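PDB 6BME: truncated hemoglobin 4 from Chlamydomonas reinhardtii, which binds heme b as a 2-on-2 truncated hemoglobin, with a lysine as one axial iron ligand, and probably binds oxygen. Local coordinates for residues A[19-30]-A[85-96]. Residues are numbered along the deposited sequence; the frame is centred on the assembly and turned at random.
Sequences VFYKKLMNDPDL and KVAGHFVDSLKE
His89 NE2 donates to Asp27 OD2 at 2.8 Å in a nearly straight bond (175°). The acceptor lies in the imidazole plane and uses its anti lone pair, and the carboxylate stands almost perpendicular to the ring. Lys85 NZ reaches the same oxygen from the syn side, tilted out of the carboxylate plane, at 2.7 Å, a salt bridge that gives OD2 two donors. Asp27 OD1 takes the backbone N of Asp29 in an Asx turn, so both oxygens are held, which restrains the carboxylate's rotation. Lys23 CB sits over one face of the His89 ring, a CH-pi contact, while Leu30 CD1 meets the ring edge, 3.7 Å from His89 CD2. At ND1 a water links His89 to Lys23 NZ and Asp92 OD2.

In this truncated globin, the segments 19-25 and 85-96, on helices 10-25 and 80-96, run roughly antiparallel, their axes at 142°. Phe20 is a knob among Val86, His89, Phe90 and Ser93. Its ring is swung over by CG lying anti to the backbone N, and its face receives the edge of Phe90, with Phe90 CD1 over the centre of the Phe20 ring and the planes at 71°. Phe49 of helix 39-53 meets both rings. Ser93 OG donates to His89 O and packs 3.3 Å from Phe20 CA. Lys23 runs extended past Ser93 and bends at its last torsion, bringing Lys23 NZ into a salt bridge with Glu96 OE2 at 2.7 Å. Leu24 CD2 and Leu30 CD1 pack on Val86 CG2, and Val86 also touches the heme.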
ATOM      1  N   VAL A  19      11.253   2.560   4.598  1.00 16.33           N
ATOM      2  CA  VAL A  19      10.508   2.916   5.808  1.00 15.95           C
ATOM      3  C   VAL A  19       9.170   2.182   5.833  1.00 18.21           C
ATOM      4  O   VAL A  19       8.806   1.544   6.828  1.00 14.21           O
ATOM      5  CB  VAL A  19      10.299   4.438   5.884  1.00 17.54           C
ATOM      6  CG1 VAL A  19       9.242   4.791   6.972  1.00 15.90           C
ATOM      7  CG2 VAL A  19      11.624   5.157   6.125  1.00 18.16           C
ATOM      8  N   PHE A  20       8.444   2.245   4.715  1.00 13.80           N
ATOM      9  CA  PHE A  20       7.103   1.682   4.621  1.00 12.60           C
ATOM     10  C   PHE A  20       7.150   0.168   4.735  1.00 19.14           C
ATOM     11  O   PHE A  20       6.376  -0.428   5.491  1.00 14.41           O
ATOM     12  CB  PHE A  20       6.485   2.146   3.300  1.00 12.28           C
ATOM     13  CG  PHE A  20       5.100   1.645   3.038  1.00 13.76           C
ATOM     14  CD1 PHE A  20       4.139   1.603   4.044  1.00 10.75           C
ATOM     15  CD2 PHE A  20       4.736   1.271   1.755  1.00 12.15           C
ATOM     16  CE1 PHE A  20       2.847   1.142   3.771  1.00 12.94           C
ATOM     17  CE2 PHE A  20       3.451   0.823   1.477  1.00 12.51           C
ATOM     18  CZ  PHE A  20       2.507   0.756   2.484  1.00 10.84           C
ATOM     19  N   TYR A  21       8.091  -0.458   4.029  1.00 16.56           N
ATOM     20  CA  TYR A  21       8.271  -1.904   4.099  1.00 13.78           C
ATOM     21  C   TYR A  21       8.544  -2.364   5.526  1.00 12.87           C
ATOM     22  O   TYR A  21       7.920  -3.315   6.018  1.00 12.55           O
ATOM     23  CB  TYR A  21       9.416  -2.314   3.171  1.00 21.49           C
ATOM     24  CG  TYR A  21       9.887  -3.731   3.364  1.00 29.59           C
ATOM     25  CD1 TYR A  21       9.208  -4.790   2.787  1.00 42.65           C
ATOM     26  CD2 TYR A  21      11.011  -4.011   4.120  1.00 35.26           C
ATOM     27  CE1 TYR A  21       9.634  -6.092   2.957  1.00 47.37           C
ATOM     28  CE2 TYR A  21      11.448  -5.311   4.297  1.00 43.16           C
ATOM     29  CZ  TYR A  21      10.752  -6.347   3.713  1.00 48.38           C
ATOM     30  OH  TYR A  21      11.179  -7.645   3.888  1.00 57.49           O
ATOM     31  N   LYS A  22       9.467  -1.687   6.213  1.00 13.89           N
ATOM     32  CA  LYS A  22       9.845  -2.119   7.556  1.00 14.51           C
ATOM     33  C   LYS A  22       8.688  -1.965   8.531  1.00 14.77           C
ATOM     34  O   LYS A  22       8.489  -2.821   9.403  1.00 20.30           O
ATOM     35  CB  LYS A  22      11.080  -1.342   8.027  1.00 18.85           C
ATOM     36  CG  LYS A  22      12.348  -1.713   7.267  1.00 24.49           C
ATOM     37  CD  LYS A  22      13.534  -0.890   7.729  1.00 27.79           C
ATOM     38  CE  LYS A  22      14.771  -1.150   6.863  1.00 35.00           C
ATOM     39  NZ  LYS A  22      15.276   0.096   6.212  1.00 33.51           N
ATOM     40  N   LYS A  23       7.885  -0.906   8.377  1.00 13.45           N
ATOM     41  CA  LYS A  23       6.681  -0.765   9.199  1.00 12.64           C
ATOM     42  C   LYS A  23       5.761  -1.974   9.049  1.00 11.70           C
ATOM     43  O   LYS A  23       5.244  -2.496  10.038  1.00 13.83           O
ATOM     44  CB  LYS A  23       5.928   0.518   8.836  1.00 12.33           C
ATOM     45  CG  LYS A  23       6.509   1.797   9.411  1.00 16.65           C
ATOM     46  CD  LYS A  23       5.753   3.012   8.882  1.00 16.69           C
ATOM     47  CE  LYS A  23       6.370   4.317   9.362  1.00 18.72           C
ATOM     48  NZ  LYS A  23       6.266   4.463  10.847  1.00 16.43           N
ATOM     49  N   LEU A  24       5.534  -2.430   7.812  1.00 11.09           N
ATOM     50  CA  LEU A  24       4.645  -3.572   7.612  1.00 13.65           C
ATOM     51  C   LEU A  24       5.238  -4.841   8.212  1.00 16.64           C
ATOM     52  O   LEU A  24       4.537  -5.608   8.886  1.00 18.55           O
ATOM     53  CB  LEU A  24       4.353  -3.773   6.124  1.00  9.78           C
ATOM     54  CG  LEU A  24       3.802  -2.592   5.328  1.00 16.71           C
ATOM     55  CD1 LEU A  24       3.407  -3.057   3.933  1.00 17.05           C
ATOM     56  CD2 LEU A  24       2.615  -1.958   6.037  1.00 15.59           C
ATOM     57  N   MET A  25       6.529  -5.093   7.970  1.00 14.05           N
ATOM     58  CA  MET A  25       7.122  -6.324   8.479  1.00 14.77           C
ATOM     59  C   MET A  25       7.238  -6.312   9.999  1.00 15.76           C
ATOM     60  O   MET A  25       7.245  -7.379  10.621  1.00 14.80           O
ATOM     61  CB  MET A  25       8.490  -6.557   7.827  1.00 16.30           C
ATOM     62  CG  MET A  25       8.436  -6.591   6.293  1.00 18.97           C
ATOM     63  SD  MET A  25       7.179  -7.738   5.645  1.00 26.36           S
ATOM     64  CE  MET A  25       7.882  -9.300   6.179  1.00 30.19           C
ATOM     65  N   ASN A  26       7.287  -5.139  10.619  1.00 13.22           N
ATOM     66  CA  ASN A  26       7.419  -5.068  12.064  1.00 14.04           C
ATOM     67  C   ASN A  26       6.079  -4.956  12.773  1.00 16.73           C
ATOM     68  O   ASN A  26       6.050  -4.840  13.999  1.00 17.88           O
ATOM     69  CB  ASN A  26       8.329  -3.896  12.441  1.00 24.32           C
ATOM     70  CG  ASN A  26       9.768  -4.125  11.998  1.00 31.66           C
ATOM     71  OD1 ASN A  26      10.281  -5.242  12.099  1.00 29.44           O
ATOM     72  ND2 ASN A  26      10.417  -3.077  11.492  1.00 29.43           N
ATOM     73  N   ASP A  27       4.972  -4.994  12.031  1.00 15.81           N
ATOM     74  CA  ASP A  27       3.645  -4.940  12.620  1.00 15.94           C
ATOM     75  C   ASP A  27       3.136  -6.366  12.769  1.00 12.91           C
ATOM     76  O   ASP A  27       2.870  -7.027  11.752  1.00 12.46           O
ATOM     77  CB  ASP A  27       2.704  -4.112  11.740  1.00 10.69           C
ATOM     78  CG  ASP A  27       1.327  -3.891  12.371  1.00 15.86           C
ATOM     79  OD1 ASP A  27       0.795  -4.809  13.024  1.00 14.69           O
ATOM     80  OD2 ASP A  27       0.763  -2.789  12.197  1.00 13.21           O
ATOM     81  N   PRO A  28       2.998  -6.885  13.992  1.00 16.56           N
ATOM     82  CA  PRO A  28       2.553  -8.281  14.156  1.00 19.91           C
ATOM     83  C   PRO A  28       1.187  -8.563  13.562  1.00 18.20           C
ATOM     84  O   PRO A  28       0.879  -9.730  13.282  1.00 18.52           O
ATOM     85  CB  PRO A  28       2.548  -8.470  15.683  1.00 19.45           C
ATOM     86  CG  PRO A  28       2.411  -7.069  16.236  1.00 21.94           C
ATOM     87  CD  PRO A  28       3.183  -6.200  15.286  1.00 17.67           C
ATOM     88  N   ASP A  29       0.354  -7.543  13.366  1.00 12.63           N
ATOM     89  CA  ASP A  29      -0.956  -7.755  12.767  1.00 12.40           C
ATOM     90  C   ASP A  29      -0.905  -7.883  11.250  1.00 11.54           C
ATOM     91  O   ASP A  29      -1.868  -8.378  10.652  1.00 13.98           O
ATOM     92  CB  ASP A  29      -1.901  -6.619  13.159  1.00 14.52           C
ATOM     93  CG  ASP A  29      -2.358  -6.721  14.610  1.00 25.23           C
ATOM     94  OD1 ASP A  29      -2.277  -7.833  15.165  1.00 20.99           O
ATOM     95  OD2 ASP A  29      -2.791  -5.697  15.189  1.00 23.70           O
ATOM     96  N   LEU A  30       0.190  -7.477  10.621  1.00  9.62           N
ATOM     97  CA  LEU A  30       0.305  -7.488   9.164  1.00 10.33           C
ATOM     98  C   LEU A  30       1.363  -8.443   8.637  1.00 10.04           C
ATOM     99  O   LEU A  30       1.180  -9.027   7.571  1.00 12.27           O
ATOM    100  CB  LEU A  30       0.627  -6.083   8.662  1.00 11.79           C
ATOM    101  CG  LEU A  30      -0.398  -5.015   9.032  1.00 12.84           C
ATOM    102  CD1 LEU A  30       0.128  -3.641   8.679  1.00 12.04           C
ATOM    103  CD2 LEU A  30      -1.726  -5.302   8.316  1.00 11.57           C
ATOM    104  N   LYS A  85      -4.582  -0.241   8.610  1.00  8.91           N
ATOM    105  CA  LYS A  85      -3.264  -0.222   9.239  1.00 13.00           C
ATOM    106  C   LYS A  85      -2.171  -0.013   8.194  1.00 14.83           C
ATOM    107  O   LYS A  85      -1.244   0.776   8.412  1.00  9.23           O
ATOM    108  CB  LYS A  85      -3.032  -1.516  10.029  1.00 13.70           C
ATOM    109  CG  LYS A  85      -1.954  -1.411  11.117  1.00 10.31           C
ATOM    110  CD  LYS A  85      -2.399  -0.479  12.272  1.00 15.22           C
ATOM    111  CE  LYS A  85      -1.267  -0.227  13.261  1.00 13.27           C
ATOM    112  NZ  LYS A  85      -0.871  -1.506  13.937  1.00 13.59           N
ATOM    113  N   VAL A  86      -2.274  -0.705   7.051  1.00  9.34           N
ATOM    114  CA  VAL A  86      -1.330  -0.503   5.954  1.00 11.62           C
ATOM    115  C   VAL A  86      -1.381   0.944   5.481  1.00 13.17           C
ATOM    116  O   VAL A  86      -0.342   1.583   5.264  1.00  9.19           O
ATOM    117  CB  VAL A  86      -1.623  -1.487   4.801  1.00 11.73           C
ATOM    118  CG1 VAL A  86      -0.896  -1.071   3.512  1.00  8.82           C
ATOM    119  CG2 VAL A  86      -1.238  -2.914   5.188  1.00  7.51           C
ATOM    120  N   ALA A  87      -2.593   1.484   5.326  1.00  9.16           N
ATOM    121  CA  ALA A  87      -2.741   2.864   4.867  1.00 10.38           C
ATOM    122  C   ALA A  87      -2.167   3.849   5.877  1.00 12.82           C
ATOM    123  O   ALA A  87      -1.512   4.835   5.500  1.00 10.72           O
ATOM    124  CB  ALA A  87      -4.217   3.164   4.592  1.00  9.64           C
ATOM    125  N   GLY A  88      -2.387   3.596   7.169  1.00 12.43           N
ATOM    126  CA  GLY A  88      -1.790   4.453   8.191  1.00 10.92           C
ATOM    127  C   GLY A  88      -0.270   4.400   8.184  1.00 13.49           C
ATOM    128  O   GLY A  88       0.399   5.433   8.290  1.00 11.92           O
ATOM    129  N   HIS A  89       0.301   3.197   8.069  1.00 11.19           N
ATOM    130  CA  HIS A  89       1.753   3.111   7.971  1.00 11.51           C
ATOM    131  C   HIS A  89       2.267   3.854   6.751  1.00 13.15           C
ATOM    132  O   HIS A  89       3.348   4.453   6.799  1.00 12.02           O
ATOM    133  CB  HIS A  89       2.216   1.656   7.914  1.00 10.48           C
ATOM    134  CG  HIS A  89       2.078   0.923   9.213  1.00 15.03           C
ATOM    135  ND1 HIS A  89       2.483   1.457  10.418  1.00 15.40           N
ATOM    136  CD2 HIS A  89       1.579  -0.306   9.494  1.00 12.52           C
ATOM    137  CE1 HIS A  89       2.241   0.586  11.384  1.00 11.33           C
ATOM    138  NE2 HIS A  89       1.699  -0.496  10.848  1.00 11.88           N
ATOM    139  N   PHE A  90       1.508   3.842   5.656  1.00 10.82           N
ATOM    140  CA  PHE A  90       1.961   4.535   4.457  1.00 13.38           C
ATOM    141  C   PHE A  90       2.049   6.041   4.689  1.00 15.83           C
ATOM    142  O   PHE A  90       3.071   6.669   4.383  1.00 14.43           O
ATOM    143  CB  PHE A  90       1.044   4.222   3.278  1.00 10.77           C
ATOM    144  CG  PHE A  90       1.485   4.866   2.004  1.00 12.04           C
ATOM    145  CD1 PHE A  90       2.619   4.404   1.331  1.00 11.90           C
ATOM    146  CD2 PHE A  90       0.795   5.937   1.489  1.00 12.64           C
ATOM    147  CE1 PHE A  90       3.035   5.002   0.159  1.00 12.46           C
ATOM    148  CE2 PHE A  90       1.210   6.546   0.309  1.00 14.83           C
ATOM    149  CZ  PHE A  90       2.323   6.087  -0.349  1.00 17.21           C
ATOM    150  N   VAL A  91       0.988   6.646   5.231  1.00 13.59           N
ATOM    151  CA  VAL A  91       1.038   8.093   5.421  1.00 16.65           C
ATOM    152  C   VAL A  91       2.045   8.447   6.509  1.00 15.08           C
ATOM    153  O   VAL A  91       2.733   9.464   6.410  1.00 15.05           O
ATOM    154  CB  VAL A  91      -0.359   8.674   5.717  1.00 16.26           C
ATOM    155  CG1 VAL A  91      -1.302   8.356   4.582  1.00 13.30           C
ATOM    156  CG2 VAL A  91      -0.909   8.133   7.028  1.00 23.53           C
ATOM    157  N   ASP A  92       2.189   7.600   7.534  1.00 13.68           N
ATOM    158  CA  ASP A  92       3.241   7.825   8.517  1.00 14.47           C
ATOM    159  C   ASP A  92       4.612   7.818   7.854  1.00 18.30           C
ATOM    160  O   ASP A  92       5.478   8.622   8.206  1.00 15.98           O
ATOM    161  CB  ASP A  92       3.182   6.768   9.621  1.00 14.08           C
ATOM    162  CG  ASP A  92       1.921   6.871  10.468  1.00 19.80           C
ATOM    163  OD1 ASP A  92       1.125   7.818  10.272  1.00 14.34           O
ATOM    164  OD2 ASP A  92       1.728   5.989  11.326  1.00 13.72           O
ATOM    165  N   SER A  93       4.834   6.904   6.900  1.00 17.05           N
ATOM    166  CA  SER A  93       6.106   6.889   6.184  1.00 14.71           C
ATOM    167  C   SER A  93       6.333   8.203   5.461  1.00 15.60           C
ATOM    168  O   SER A  93       7.428   8.770   5.523  1.00 16.67           O
ATOM    169  CB  SER A  93       6.152   5.728   5.190  1.00 13.91           C
ATOM    170  OG  SER A  93       5.906   4.504   5.850  1.00 13.19           O
ATOM    171  N   LEU A  94       5.301   8.718   4.792  1.00 15.34           N
ATOM    172  CA  LEU A  94       5.447   9.978   4.074  1.00 16.48           C
ATOM    173  C   LEU A  94       5.790  11.122   5.025  1.00 23.28           C
ATOM    174  O   LEU A  94       6.659  11.948   4.723  1.00 22.53           O
ATOM    175  CB  LEU A  94       4.171  10.291   3.295  1.00 16.01           C
ATOM    176  CG  LEU A  94       3.698   9.328   2.213  1.00 15.73           C
ATOM    177  CD1 LEU A  94       2.365   9.810   1.643  1.00 15.29           C
ATOM    178  CD2 LEU A  94       4.751   9.218   1.123  1.00 15.55           C
ATOM    179  N   LYS A  95       5.124  11.180   6.184  1.00 22.04           N
ATOM    180  CA  LYS A  95       5.407  12.234   7.154  1.00 20.95           C
ATOM    181  C   LYS A  95       6.829  12.126   7.685  1.00 19.94           C
ATOM    182  O   LYS A  95       7.524  13.140   7.832  1.00 20.75           O
ATOM    183  CB  LYS A  95       4.404  12.174   8.311  1.00 20.02           C
ATOM    184  CG  LYS A  95       2.962  12.334   7.884  1.00 19.31           C
ATOM    185  CD  LYS A  95       2.023  12.100   9.062  1.00 27.27           C
ATOM    186  CE  LYS A  95       0.567  12.069   8.629  1.00 26.87           C
ATOM    187  NZ  LYS A  95      -0.315  11.689   9.770  1.00 28.78           N
ATOM    188  N   GLU A  96       7.271  10.909   8.003  1.00 18.70           N
ATOM    189  CA  GLU A  96       8.625  10.717   8.515  1.00 23.53           C
ATOM    190  C   GLU A  96       9.686  11.138   7.508  1.00 23.23           C
ATOM    191  O   GLU A  96      10.785  11.555   7.899  1.00 21.74           O
ATOM    192  CB  GLU A  96       8.824   9.263   8.916  1.00 18.78           C
ATOM    193  CG  GLU A  96       8.012   8.919  10.151  1.00 26.22           C
ATOM    194  CD  GLU A  96       8.052   7.456  10.488  1.00 24.30           C
ATOM    195  OE1 GLU A  96       8.988   6.765  10.019  1.00 20.74           O
ATOM    196  OE2 GLU A  96       7.147   7.007  11.225  1.00 17.34           O
TER
HETATM  197  O   HOH W   1       3.481   3.947  11.598  1.00 12.20           O
HETATM  198  O   HOH W   2       9.534   4.153  10.800  1.00 22.93           O
HETATM  199  O   HOH W   3      -3.282  -3.474  13.605  1.00 15.54           O